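PDB 5KP7: CurD from Moorea producens 3L, which probably acts as a hydroxymethylglutaryl-CoA synthase-like acyltransferase of the thiolase-like superfamily and binds 4'-phosphopantetheine. Local coordinates for residues G29-S34 / T204-Q209; A162-T167 / L199-T204; D263-F268 / R291-K296; D269-H274 / Q305-P310. The protein carries 3 engineered substitutions. All blocks are in the same frame, centred on the assembly; numbering follows the deposited sequence.

Contact 1 (G29-S34 / T204-Q209); sequences GIEALS and TPHIFQ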
loop_
_atom_site.group_PDB
_atom_site.type_symbol
_atom_site.label_atom_id
_atom_site.label_comp_id
_atom_site.label_asym_id
_atom_site.label_seq_id
_atom_site.Cartn_x
_atom_site.Cartn_y
_atom_site.Cartn_z
ATOM N N GLY A 29 -17.014 -10.780 7.350
ATOM C CA GLY A 29 -15.623 -10.423 7.108
ATOM C C GLY A 29 -14.974 -11.253 6.036
ATOM O O GLY A 29 -15.649 -11.700 5.082
ATOM N N ILE A 30 -13.670 -11.472 6.193
ATOM C CA ILE A 30 -12.887 -12.111 5.160
ATOM C C ILE A 30 -12.909 -13.605 5.408
ATOM O O ILE A 30 -12.377 -14.064 6.417
ATOM C CB ILE A 30 -11.426 -11.578 5.126
ATOM C CG1 ILE A 30 -11.430 -10.065 4.844
ATOM C CG2 ILE A 30 -10.635 -12.304 4.061
ATOM C CD1 ILE A 30 -10.083 -9.383 5.056
ATOM N N GLU A 31 -13.535 -14.339 4.481
ATOM C CA GLU A 31 -13.582 -15.811 4.490
ATOM C C GLU A 31 -12.299 -16.432 3.965
ATOM O O GLU A 31 -11.866 -17.474 4.443
ATOM C CB GLU A 31 -14.789 -16.292 3.642
ATOM C CG GLU A 31 -14.866 -17.790 3.436
ATOM C CD GLU A 31 -16.090 -18.288 2.693
ATOM O OE1 GLU A 31 -17.167 -17.652 2.767
ATOM O OE2 GLU A 31 -15.970 -19.368 2.053
ATOM N N ALA A 32 -11.684 -15.791 2.979
ATOM C CA ALA A 32 -10.441 -16.276 2.390
ATOM C C ALA A 32 -9.649 -15.120 1.821
ATOM O O ALA A 32 -10.226 -14.116 1.396
ATOM C CB ALA A 32 -10.738 -17.311 1.310
ATOM N N LEU A 33 -8.319 -15.242 1.886
ATOM C CA LEU A 33 -7.429 -14.188 1.410
ATOM C C LEU A 33 -6.285 -14.865 0.670
ATOM O O LEU A 33 -5.650 -15.793 1.203
ATOM C CB LEU A 33 -6.870 -13.392 2.611
ATOM C CG LEU A 33 -5.952 -12.175 2.346
ATOM C CD1 LEU A 33 -5.905 -11.280 3.563
ATOM C CD2 LEU A 33 -4.536 -12.557 1.981
ATOM N N SER A 34 -5.969 -14.355 -0.509
ATOM C CA SER A 34 -4.880 -14.902 -1.299
ATOM C C SER A 34 -4.110 -13.759 -1.953
ATOM O O SER A 34 -4.673 -12.679 -2.197
ATOM C CB SER A 34 -5.433 -15.910 -2.298
ATOM O OG SER A 34 -4.418 -16.381 -3.152
ATOM N N THR A 204 -19.356 -16.066 6.858
ATOM C CA THR A 204 -18.481 -16.993 7.604
ATOM C C THR A 204 -17.014 -16.547 7.459
ATOM O O THR A 204 -16.258 -17.102 6.659
ATOM C CB THR A 204 -18.668 -18.452 7.149
ATOM O OG1 THR A 204 -18.390 -18.555 5.748
ATOM C CG2 THR A 204 -20.094 -18.913 7.432
ATOM N N PRO A 205 -16.612 -15.538 8.237
ATOM C CA PRO A 205 -15.278 -14.922 8.080
ATOM C C PRO A 205 -14.181 -15.739 8.729
ATOM O O PRO A 205 -13.723 -15.404 9.819
ATOM C CB PRO A 205 -15.450 -13.572 8.784
ATOM C CG PRO A 205 -16.463 -13.828 9.815
ATOM C CD PRO A 205 -17.446 -14.763 9.172
ATOM N N HIS A 206 -13.766 -16.801 8.055
ATOM C CA HIS A 206 -12.762 -17.712 8.591
ATOM C C HIS A 206 -11.413 -17.074 8.881
ATOM O O HIS A 206 -10.698 -17.587 9.744
ATOM C CB HIS A 206 -12.512 -18.896 7.660
ATOM C CG HIS A 206 -13.742 -19.693 7.345
ATOM N ND1 HIS A 206 -14.674 -20.037 8.301
ATOM C CD2 HIS A 206 -14.175 -20.241 6.189
ATOM C CE1 HIS A 206 -15.645 -20.733 7.740
ATOM N NE2 HIS A 206 -15.370 -20.866 6.457
ATOM N N ILE A 207 -11.054 -16.016 8.158
ATOM C CA ILE A 207 -9.745 -15.352 8.325
ATOM C C ILE A 207 -9.810 -14.093 9.197
ATOM O O ILE A 207 -9.007 -13.952 10.133
ATOM C CB ILE A 207 -9.114 -14.986 6.973
ATOM C CG1 ILE A 207 -8.962 -16.213 6.062
ATOM C CG2 ILE A 207 -7.772 -14.268 7.151
ATOM C CD1 ILE A 207 -8.134 -17.329 6.632
ATOM N N PHE A 208 -10.745 -13.180 8.905
ATOM C CA PHE A 208 -10.781 -11.871 9.567
ATOM C C PHE A 208 -12.204 -11.492 9.859
ATOM O O PHE A 208 -12.965 -11.185 8.939
ATOM C CB PHE A 208 -10.096 -10.812 8.678
ATOM C CG PHE A 208 -9.803 -9.472 9.344
ATOM C CD1 PHE A 208 -8.973 -9.379 10.464
ATOM C CD2 PHE A 208 -10.301 -8.275 8.805
ATOM C CE1 PHE A 208 -8.646 -8.138 11.019
ATOM C CE2 PHE A 208 -9.975 -7.036 9.365
ATOM C CZ PHE A 208 -9.141 -6.976 10.476
ATOM N N GLN A 209 -12.556 -11.503 11.146
ATOM C CA GLN A 209 -13.892 -11.188 11.613
ATOM C C GLN A 209 -13.972 -9.664 11.848
ATOM O O GLN A 209 -13.333 -9.169 12.758
ATOM C CB GLN A 209 -14.159 -12.008 12.896
ATOM C CG GLN A 209 -14.105 -13.544 12.699
ATOM C CD GLN A 209 -12.779 -14.261 13.054
ATOM O OE1 GLN A 209 -12.109 -13.937 14.046
ATOM N NE2 GLN A 209 -12.448 -15.325 12.272
#
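Ile-30 pairs with Phe-208 as an antiparallel hydrogen-bonded pair, Ile-30 N donating to Phe-208 O at 2.8 Å, while Gly-29 and Gln-209 form the adjoining non-hydrogen-bonded pair. A classic beta bulge interrupts the regular register in the large mixed sheet of this thiolase-like fold: Ile-207 and Phe-208 both face Ile-30. Ile-30 O is therefore gripped twice, by Ile-207 N at 2.9 Å and by Phe-208 N at 3.1 Å, the latter on a lone pair. Gly-29 CA lies only 3.3 Å from Phe-208 O, and a beta carbon there would clash with that oxygen. On the face shared by Ile-30 and Phe-208, Ile-30 CD1 reaches both CB and CD2 of Phe-208, and Leu-330 of helix 325-336 touches both side chains. Glu-31 runs alongside Thr-204 and His-206 with an extended chain (CG anti to N, chi1 173°), its CG 3.8 Å from His-206 CD2; the carboxylate and imidazole planes are 62° apart. The carboxylate's strongest partner is Ser-202, with a salt bridge to Lys-161 besides. Pro-205 centres an inverse gamma turn, and its CB packs 3.5 Å from Gly-29 N.

Contact 2 (A162-T167 / L199-T204); sequences ALVIAT and LLVSDT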
loop_
_atom_site.group_PDB
_atom_site.type_symbol
_atom_site.label_atom_id
_atom_site.label_comp_id
_atom_site.label_asym_id
_atom_site.label_seq_id
_atom_site.Cartn_x
_atom_site.Cartn_y
_atom_site.Cartn_z
ATOM N N ALA A 162 -19.026 -11.989 -1.816
ATOM C CA ALA A 162 -18.423 -10.997 -2.697
ATOM C C ALA A 162 -16.962 -11.303 -2.848
ATOM O O ALA A 162 -16.313 -11.737 -1.894
ATOM C CB ALA A 162 -18.623 -9.565 -2.157
ATOM N N LEU A 163 -16.416 -11.036 -4.027
ATOM C CA LEU A 163 -14.991 -11.175 -4.255
ATOM C C LEU A 163 -14.421 -9.786 -4.526
ATOM O O LEU A 163 -14.840 -9.127 -5.477
ATOM C CB LEU A 163 -14.729 -12.097 -5.449
ATOM C CG LEU A 163 -13.294 -12.392 -5.851
ATOM C CD1 LEU A 163 -12.573 -13.154 -4.762
ATOM C CD2 LEU A 163 -13.264 -13.157 -7.180
ATOM N N VAL A 164 -13.499 -9.359 -3.675
ATOM C CA VAL A 164 -12.883 -8.035 -3.787
ATOM C C VAL A 164 -11.416 -8.255 -4.100
ATOM O O VAL A 164 -10.720 -8.943 -3.337
ATOM C CB VAL A 164 -13.021 -7.236 -2.473
ATOM C CG1 VAL A 164 -12.297 -5.899 -2.597
ATOM C CG2 VAL A 164 -14.491 -7.031 -2.101
ATOM N N ILE A 165 -10.943 -7.711 -5.224
ATOM C CA ILE A 165 -9.543 -7.888 -5.596
ATOM C C ILE A 165 -8.925 -6.538 -5.815
ATOM O O ILE A 165 -9.350 -5.768 -6.688
ATOM C CB ILE A 165 -9.323 -8.750 -6.862
ATOM C CG1 ILE A 165 -10.125 -10.050 -6.792
ATOM C CG2 ILE A 165 -7.835 -9.036 -7.053
ATOM C CD1 ILE A 165 -10.127 -10.820 -8.099
ATOM N N ALA A 166 -7.917 -6.235 -5.002
ATOM C CA ALA A 166 -7.112 -5.036 -5.157
ATOM C C ALA A 166 -5.888 -5.433 -5.988
ATOM O O ALA A 166 -5.170 -6.376 -5.640
ATOM C CB ALA A 166 -6.687 -4.454 -3.809
ATOM N N THR A 167 -5.715 -4.776 -7.121
ATOM C CA THR A 167 -4.651 -5.105 -8.075
ATOM C C THR A 167 -4.040 -3.856 -8.654
ATOM O O THR A 167 -4.769 -2.944 -9.063
ATOM C CB THR A 167 -5.169 -6.042 -9.207
ATOM O OG1 THR A 167 -4.096 -6.347 -10.071
ATOM C CG2 THR A 167 -6.318 -5.413 -9.979
ATOM N N LEU A 199 -9.784 -10.981 -1.754
ATOM C CA LEU A 199 -10.568 -11.257 -0.545
ATOM C C LEU A 199 -11.914 -11.844 -0.911
ATOM O O LEU A 199 -12.645 -11.264 -1.742
ATOM C CB LEU A 199 -10.844 -9.980 0.259
ATOM C CG LEU A 199 -9.663 -9.086 0.615
ATOM C CD1 LEU A 199 -10.117 -7.888 1.439
ATOM C CD2 LEU A 199 -8.595 -9.856 1.327
ATOM N N LEU A 200 -12.275 -12.966 -0.295
ATOM C CA LEU A 200 -13.634 -13.469 -0.369
ATOM C C LEU A 200 -14.331 -13.004 0.878
ATOM O O LEU A 200 -13.847 -13.256 1.961
ATOM C CB LEU A 200 -13.629 -14.992 -0.477
ATOM C CG LEU A 200 -14.964 -15.726 -0.661
ATOM C CD1 LEU A 200 -15.597 -15.318 -1.975
ATOM C CD2 LEU A 200 -14.819 -17.225 -0.539
ATOM N N VAL A 201 -15.454 -12.303 0.720
ATOM C CA VAL A 201 -16.170 -11.710 1.827
ATOM C C VAL A 201 -17.542 -12.394 1.983
ATOM O O VAL A 201 -18.270 -12.574 0.999
ATOM C CB VAL A 201 -16.342 -10.186 1.615
ATOM C CG1 VAL A 201 -17.174 -9.554 2.724
ATOM C CG2 VAL A 201 -14.961 -9.544 1.483
ATOM N N SER A 202 -17.900 -12.742 3.224
ATOM C CA SER A 202 -19.110 -13.498 3.487
ATOM C C SER A 202 -19.505 -13.423 4.968
ATOM O O SER A 202 -18.845 -12.743 5.763
ATOM C CB SER A 202 -18.878 -14.971 3.120
ATOM O OG SER A 202 -18.143 -15.632 4.148
ATOM N N ASP A 203 -20.578 -14.133 5.302
ATOM C CA ASP A 203 -21.041 -14.270 6.674
ATOM C C ASP A 203 -20.350 -15.402 7.451
ATOM O O ASP A 203 -20.751 -15.682 8.558
ATOM C CB ASP A 203 -22.566 -14.412 6.722
ATOM C CG ASP A 203 -23.067 -15.713 6.117
ATOM O OD1 ASP A 203 -22.272 -16.516 5.581
ATOM O OD2 ASP A 203 -24.299 -15.930 6.178
ATOM N N THR A 204 -19.356 -16.066 6.858
ATOM C CA THR A 204 -18.481 -16.993 7.604
ATOM C C THR A 204 -17.014 -16.547 7.459
ATOM O O THR A 204 -16.258 -17.102 6.659
ATOM C CB THR A 204 -18.668 -18.452 7.149
ATOM O OG1 THR A 204 -18.390 -18.555 5.748
ATOM C CG2 THR A 204 -20.094 -18.913 7.432
#
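Ala-162 and Val-201 exchange two backbone bonds, and Val-164 and Leu-199 two more, giving a regular antiparallel ladder whose strand axes approach to 4.8 Å. The four bonds are short and nearly straight, from Leu-199 N to Val-164 O at 2.7 Å to Ala-162 N to Val-201 O at 3.0 Å, with N-H...O angles of at least 166°. Between them, Leu-163 and Leu-200 form a non-hydrogen-bonded pair, where Leu-163 CA approaches Leu-199 O at 3.4 Å. With CG anti to the backbone N and chi2 near 64° in both leucines, each CD1 comes back toward the partner strand: Leu-163 CD1 to Leu-199 O at 3.6 Å, Leu-200 CD1 to Ala-162 O at 3.7 Å. This backbone core is tight; the side-chain layer is looser, for on the other face Val-164 CG2 and Val-201 CG2 are 4.4 Å apart. Helix 140-154 packs on that face through Ala-148 and Leu-145. Beyond Val-201 the 199-204 segment no longer touches 162-167, and the partly exposed Asp-203 and Thr-204 belong to an ST turn in which Ser-202 OG accepts from Thr-204 N. Such a buried antiparallel pair, flanked by helices, belongs to the central sheet of the thiolase-like fold.

Contact 3 (D263-F268 / R291-K296); sequences DYRESF and RLKRAK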
loop_
_atom_site.group_PDB
_atom_site.type_symbol
_atom_site.label_atom_id
_atom_site.label_comp_id
_atom_site.label_asym_id
_atom_site.label_seq_id
_atom_site.Cartn_x
_atom_site.Cartn_y
_atom_site.Cartn_z
ATOM N N ASP A 263 -8.387 2.228 23.219
ATOM C CA ASP A 263 -7.043 2.720 23.524
ATOM C C ASP A 263 -6.089 2.285 22.431
ATOM O O ASP A 263 -6.094 1.122 22.069
ATOM C CB ASP A 263 -6.567 2.176 24.877
ATOM C CG ASP A 263 -5.241 2.768 25.294
ATOM O OD1 ASP A 263 -5.268 3.790 26.031
ATOM O OD2 ASP A 263 -4.190 2.239 24.894
ATOM N N TYR A 264 -5.282 3.209 21.915
ATOM C CA TYR A 264 -4.439 2.921 20.762
ATOM C C TYR A 264 -3.383 1.846 21.049
ATOM O O TYR A 264 -3.007 1.129 20.144
ATOM C CB TYR A 264 -3.767 4.187 20.263
ATOM C CG TYR A 264 -3.045 4.054 18.957
ATOM C CD1 TYR A 264 -3.749 3.943 17.741
ATOM C CD2 TYR A 264 -1.669 4.096 18.907
ATOM C CE1 TYR A 264 -3.086 3.820 16.535
ATOM C CE2 TYR A 264 -0.995 3.992 17.701
ATOM C CZ TYR A 264 -1.719 3.873 16.522
ATOM O OH TYR A 264 -1.080 3.779 15.319
ATOM N N ARG A 265 -2.920 1.743 22.292
ATOM C CA ARG A 265 -2.027 0.643 22.669
ATOM C C ARG A 265 -2.802 -0.589 23.087
ATOM O O ARG A 265 -2.552 -1.674 22.588
ATOM C CB ARG A 265 -1.068 1.034 23.791
ATOM C CG ARG A 265 -0.120 -0.109 24.148
ATOM C CD ARG A 265 1.128 0.326 24.896
ATOM N NE ARG A 265 0.854 1.370 25.865
ATOM C CZ ARG A 265 1.703 2.346 26.227
ATOM N NH1 ARG A 265 2.941 2.454 25.709
ATOM N NH2 ARG A 265 1.307 3.240 27.129
ATOM N N GLU A 266 -3.735 -0.432 24.011
ATOM C CA GLU A 266 -4.342 -1.594 24.665
ATOM C C GLU A 266 -5.365 -2.359 23.846
ATOM O O GLU A 266 -5.526 -3.548 24.061
ATOM C CB GLU A 266 -4.978 -1.200 26.017
ATOM C CG GLU A 266 -3.993 -0.606 26.999
ATOM C CD GLU A 266 -2.839 -1.548 27.292
ATOM O OE1 GLU A 266 -3.094 -2.718 27.681
ATOM O OE2 GLU A 266 -1.666 -1.132 27.138
ATOM N N SER A 267 -6.059 -1.702 22.916
ATOM C CA SER A 267 -7.147 -2.353 22.202
ATOM C C SER A 267 -6.710 -3.124 20.977
ATOM O O SER A 267 -7.491 -3.895 20.452
ATOM C CB SER A 267 -8.196 -1.320 21.789
ATOM O OG SER A 267 -8.682 -0.678 22.962
ATOM N N PHE A 268 -5.497 -2.879 20.485
ATOM C CA PHE A 268 -5.037 -3.472 19.228
ATOM C C PHE A 268 -3.781 -4.267 19.510
ATOM O O PHE A 268 -2.778 -3.717 19.946
ATOM C CB PHE A 268 -4.785 -2.392 18.162
ATOM C CG PHE A 268 -5.963 -1.505 17.959
ATOM C CD1 PHE A 268 -7.076 -1.972 17.286
ATOM C CD2 PHE A 268 -5.994 -0.229 18.512
ATOM C CE1 PHE A 268 -8.190 -1.179 17.129
ATOM C CE2 PHE A 268 -7.114 0.565 18.377
ATOM C CZ PHE A 268 -8.215 0.095 17.672
ATOM N N ARG A 291 1.549 11.294 20.566
ATOM C CA ARG A 291 0.386 12.157 20.821
ATOM C C ARG A 291 -0.672 11.480 21.710
ATOM O O ARG A 291 -1.161 12.086 22.677
ATOM C CB ARG A 291 -0.223 12.627 19.508
ATOM C CG ARG A 291 -1.261 13.751 19.654
ATOM C CD ARG A 291 -1.861 14.128 18.308
ATOM N NE ARG A 291 -2.162 12.913 17.563
ATOM C CZ ARG A 291 -3.265 12.158 17.682
ATOM N NH1 ARG A 291 -4.276 12.497 18.497
ATOM N NH2 ARG A 291 -3.356 11.043 16.951
ATOM N N LEU A 292 -0.989 10.217 21.438
ATOM C CA LEU A 292 -2.095 9.553 22.138
ATOM C C LEU A 292 -1.692 8.972 23.493
ATOM O O LEU A 292 -2.493 8.946 24.416
ATOM C CB LEU A 292 -2.695 8.452 21.269
ATOM C CG LEU A 292 -3.398 8.966 20.012
ATOM C CD1 LEU A 292 -3.645 7.822 19.040
ATOM C CD2 LEU A 292 -4.697 9.681 20.363
ATOM N N LYS A 293 -0.463 8.495 23.601
ATOM C CA LYS A 293 -0.019 7.787 24.797
ATOM C C LYS A 293 1.116 8.497 25.554
ATOM O O LYS A 293 1.478 8.053 26.646
ATOM C CB LYS A 293 0.398 6.366 24.397
ATOM C CG LYS A 293 -0.708 5.507 23.789
ATOM C CD LYS A 293 -1.934 5.285 24.665
ATOM C CE LYS A 293 -1.582 4.581 25.980
ATOM N NZ LYS A 293 -2.774 4.374 26.845
ATOM N N ARG A 294 1.653 9.592 25.005
ATOM C CA ARG A 294 2.826 10.291 25.575
ATOM C C ARG A 294 3.997 9.357 25.851
ATOM O O ARG A 294 4.725 9.502 26.860
ATOM C CB ARG A 294 2.430 11.029 26.853
ATOM C CG ARG A 294 1.262 11.967 26.644
ATOM C CD ARG A 294 0.608 12.308 27.965
ATOM N NE ARG A 294 0.005 13.635 27.882
ATOM C CZ ARG A 294 0.664 14.791 28.012
ATOM N NH1 ARG A 294 1.985 14.826 28.248
ATOM N NH2 ARG A 294 -0.010 15.936 27.908
ATOM N N ALA A 295 4.187 8.393 24.950
ATOM C CA ALA A 295 5.171 7.338 25.157
ATOM C C ALA A 295 6.569 7.870 24.893
ATOM O O ALA A 295 6.748 8.773 24.070
ATOM C CB ALA A 295 4.875 6.162 24.241
ATOM N N LYS A 296 7.547 7.294 25.589
ATOM C CA LYS A 296 8.958 7.667 25.445
ATOM C C LYS A 296 9.563 6.924 24.242
ATOM O O LYS A 296 8.998 5.925 23.812
ATOM C CB LYS A 296 9.715 7.307 26.708
ATOM C CG LYS A 296 9.269 8.093 27.936
ATOM C CD LYS A 296 9.837 7.517 29.230
ATOM C CE LYS A 296 11.365 7.470 29.238
ATOM N NZ LYS A 296 11.901 7.122 30.585
#
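Lys-293 curls toward Asp-263 through two successive bends, at chi2 (-59°) and chi3 (-60°), while Asp-263 holds CG anti to its backbone N (chi1 -174°), bringing ammonium and carboxylate together. The resulting salt bridge is short: Lys-293 NZ lies 2.7 Å from Asp-263 OD1, on the syn lone pair of that oxygen, the side of the other oxygen. OD2 has a different task. Asp-263 OD2 accepts from Glu-266 N at 2.8 Å on its anti side and from Arg-265 N at 2.9 Å from above the carboxylate plane, which identifies an Asx turn within an Asx motif at the start of the 263-268 loop. A leucine in place of Asp-263 would probably leave the Lys-293 ammonium without its mate and the backbone amides of Arg-265 and Glu-266 without their acceptor, freeing the turn to shift.

Arg-265 crosses the lysine chain obliquely, its NH2 3.4 Å from Lys-293 CE, and Lys-293 CB lies over one face of the guanidinium. The two cationic groups are thus close, with Arg-265 NH2 4.2 Å from Lys-293 NZ, but Arg-265 has its own anion in Glu-299. Beside this polar cluster, Leu-292 CD1 makes an off-centre CH-pi contact with the Tyr-264 ring, 4.3 Å from its centroid. That ring also packs edge-to-face with Tyr-252.

The loop before strand 270-273 is thereby joined to the end of helix 278-293. One carboxylate serves both the turn and the ammonium, and its negative charge is likely to ease the closeness of the lysine to Arg-265.

Contact 4 (D269-H274 / Q305-P310); sequences DYLSFH and QRRVMP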
loop_
_atom_site.group_PDB
_atom_site.type_symbol
_atom_site.label_atom_id
_atom_site.label_comp_id
_atom_site.label_asym_id
_atom_site.label_seq_id
_atom_site.Cartn_x
_atom_site.Cartn_y
_atom_site.Cartn_z
ATOM N N ASP A 269 -3.855 -5.565 19.288
ATOM C CA ASP A 269 -2.667 -6.432 19.380
ATOM C C ASP A 269 -1.653 -6.182 18.296
ATOM O O ASP A 269 -0.434 -6.298 18.539
ATOM C CB ASP A 269 -3.100 -7.882 19.371
ATOM C CG ASP A 269 -3.992 -8.196 20.532
ATOM O OD1 ASP A 269 -3.497 -8.137 21.672
ATOM O OD2 ASP A 269 -5.193 -8.432 20.333
ATOM N N TYR A 270 -2.142 -5.854 17.095
ATOM C CA TYR A 270 -1.298 -5.491 15.955
ATOM C C TYR A 270 -1.925 -4.308 15.228
ATOM O O TYR A 270 -3.131 -4.058 15.376
ATOM C CB TYR A 270 -1.154 -6.667 14.987
ATOM C CG TYR A 270 -0.476 -7.840 15.641
ATOM C CD1 TYR A 270 0.899 -7.854 15.821
ATOM C CD2 TYR A 270 -1.220 -8.881 16.150
ATOM C CE1 TYR A 270 1.522 -8.904 16.467
ATOM C CE2 TYR A 270 -0.607 -9.951 16.804
ATOM C CZ TYR A 270 0.761 -9.959 16.967
ATOM O OH TYR A 270 1.390 -10.990 17.660
ATOM N N LEU A 271 -1.098 -3.602 14.468
ATOM C CA LEU A 271 -1.534 -2.509 13.595
ATOM C C LEU A 271 -0.972 -2.722 12.209
ATOM O O LEU A 271 0.229 -2.960 12.053
ATOM C CB LEU A 271 -1.040 -1.176 14.150
ATOM C CG LEU A 271 -1.599 -0.780 15.512
ATOM C CD1 LEU A 271 -0.753 0.335 16.092
ATOM C CD2 LEU A 271 -3.067 -0.384 15.445
ATOM N N SER A 272 -1.856 -2.675 11.200
ATOM C CA SER A 272 -1.487 -2.760 9.788
ATOM C C SER A 272 -1.830 -1.447 9.109
ATOM O O SER A 272 -2.871 -0.833 9.431
ATOM C CB SER A 272 -2.204 -3.914 9.089
ATOM O OG SER A 272 -1.416 -5.110 9.214
ATOM N N PHE A 273 -0.957 -1.017 8.206
ATOM C CA PHE A 273 -1.079 0.313 7.584
ATOM C C PHE A 273 -0.897 0.189 6.082
ATOM O O PHE A 273 -0.143 -0.686 5.612
ATOM C CB PHE A 273 0.063 1.213 8.066
ATOM C CG PHE A 273 0.052 1.578 9.552
ATOM C CD1 PHE A 273 0.524 0.696 10.504
ATOM C CD2 PHE A 273 -0.302 2.856 9.962
ATOM C CE1 PHE A 273 0.597 1.076 11.845
ATOM C CE2 PHE A 273 -0.237 3.247 11.300
ATOM C CZ PHE A 273 0.188 2.326 12.247
ATOM N N HIS A 274 -1.522 1.096 5.312
ATOM C CA HIS A 274 -1.070 1.334 3.964
ATOM C C HIS A 274 0.412 1.689 4.075
ATOM O O HIS A 274 0.769 2.556 4.859
ATOM C CB HIS A 274 -1.829 2.489 3.290
ATOM C CG HIS A 274 -1.252 2.842 1.971
ATOM N ND1 HIS A 274 -1.060 1.898 1.002
ATOM C CD2 HIS A 274 -0.711 3.989 1.495
ATOM C CE1 HIS A 274 -0.465 2.442 -0.035
ATOM N NE2 HIS A 274 -0.242 3.710 0.235
ATOM N N GLN A 305 8.193 -2.700 17.120
ATOM C CA GLN A 305 8.647 -4.040 16.753
ATOM C C GLN A 305 7.592 -5.094 17.036
ATOM O O GLN A 305 7.415 -6.027 16.259
ATOM C CB GLN A 305 9.966 -4.407 17.434
ATOM C CG GLN A 305 10.618 -5.633 16.807
ATOM C CD GLN A 305 11.961 -5.962 17.399
ATOM O OE1 GLN A 305 12.984 -5.502 16.913
ATOM N NE2 GLN A 305 11.976 -6.738 18.506
ATOM N N ARG A 306 6.892 -4.947 18.156
ATOM C CA ARG A 306 5.888 -5.928 18.571
ATOM C C ARG A 306 4.647 -5.889 17.686
ATOM O O ARG A 306 4.162 -6.935 17.282
ATOM C CB ARG A 306 5.475 -5.678 20.018
ATOM C CG ARG A 306 4.454 -6.673 20.556
ATOM C CD ARG A 306 4.200 -6.525 22.051
ATOM N NE ARG A 306 3.742 -5.169 22.381
ATOM C CZ ARG A 306 2.478 -4.762 22.519
ATOM N NH1 ARG A 306 2.260 -3.484 22.846
ATOM N NH2 ARG A 306 1.438 -5.584 22.361
ATOM N N ARG A 307 4.134 -4.689 17.417
ATOM C CA ARG A 307 2.802 -4.535 16.841
ATOM C C ARG A 307 2.765 -4.180 15.354
ATOM O O ARG A 307 1.754 -4.399 14.711
ATOM C CB ARG A 307 1.977 -3.509 17.612
ATOM C CG ARG A 307 1.746 -3.863 19.084
ATOM C CD ARG A 307 0.499 -3.188 19.643
ATOM N NE ARG A 307 0.697 -1.749 19.740
ATOM C CZ ARG A 307 -0.257 -0.813 19.661
ATOM N NH1 ARG A 307 0.083 0.457 19.791
ATOM N NH2 ARG A 307 -1.539 -1.129 19.513
ATOM N N VAL A 308 3.852 -3.613 14.840
ATOM C CA VAL A 308 3.860 -3.054 13.488
ATOM C C VAL A 308 4.836 -3.786 12.560
ATOM O O VAL A 308 4.506 -4.046 11.394
ATOM C CB VAL A 308 4.190 -1.563 13.527
ATOM C CG1 VAL A 308 4.057 -0.965 12.133
ATOM C CG2 VAL A 308 3.297 -0.845 14.520
ATOM N N MET A 309 6.018 -4.151 13.045
ATOM C CA MET A 309 6.965 -4.848 12.196
ATOM C C MET A 309 6.413 -6.131 11.507
ATOM O O MET A 309 6.740 -6.390 10.342
ATOM C CB MET A 309 8.255 -5.117 12.980
ATOM C CG MET A 309 9.411 -5.551 12.159
ATOM S SD MET A 309 10.057 -4.230 11.085
ATOM C CE MET A 309 10.391 -5.377 9.793
ATOM N N PRO A 310 5.564 -6.936 12.194
ATOM C CA PRO A 310 5.103 -8.167 11.517
ATOM C C PRO A 310 4.376 -7.878 10.189
ATOM O O PRO A 310 4.596 -8.591 9.192
ATOM C CB PRO A 310 4.166 -8.808 12.556
ATOM C CG PRO A 310 4.780 -8.369 13.855
ATOM C CD PRO A 310 5.206 -6.945 13.626
HETATM O O HOH W 1 0.885 -7.669 20.532
HETATM O O HOH W 2 2.207 -3.272 10.092
#
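Leu-271 and Arg-307 join strand 270-273, an outermost strand of the mixed sheet within this chain, to the break between helices 297-307 and 309-318. One direct backbone bond does so: Leu-271 N donates to Arg-307 O at 3.0 Å, almost straight at 174° but tilted 34° from the carbonyl plane. Two waters add bridges. One donates to both Leu-271 O and Val-308 O, 2.8 Å from each; the other donates to Asp-269 O and is held weakly by NH2 of Arg-306, whose NH1 forms a salt bridge with Asp-303.

Side-chain packing comes next. Leu-271 and Arg-307 run side by side, pointing the same way, and Leu-271 CD1 sits over one face of the guanidinium, 3.8 Å from Arg-307 CZ. Phe-273 CE1 meets Val-308 CG1 at 4.0 Å, the two side chains crossing at about a right angle.

Among the polar bonds of the guanidinium, Arg-307 NH2 donates to the backbone oxygens of Tyr-264 and Phe-268, and its NE forms a salt bridge with Asp-303. A methionine in place of Arg-307 would probably leave those carbonyls without this donor and Asp-303 with Arg-306 as its remaining partner of the two, weakening the hold on the 263-268 loop.

A ring edge completes the contact. The Tyr-270 ring, whose OH bonds to Asp-338 N, presents its edge to the carbonyls of Arg-306 and Arg-307, bringing Tyr-270 CE1 to 3.4 Å from Arg-306 O.

In the fold
From the N terminus, contact 1 closes the longest loop, bringing strand 29-36 against the start of strand 208-219. Contact 2 nests within that span, sharing Thr-204 at its end and pairing strands 161-168 and 195-202; because strands 29-36 and 195-202 are neighbours, the two form one continuous region of the sheet. Contacts 3 and 4 follow in series and cross each other, their segments alternating. Contact 3 closes a loop through strand 270-273 and helix 278-293, contact 4 one through helices 278-293 and 297-307. They also touch, since Arg-307 of contact 4 bonds to Tyr-264 and Phe-268 of contact 3. Contact 4 reaches the same sheet, about 19 Å from contact 1 between centres.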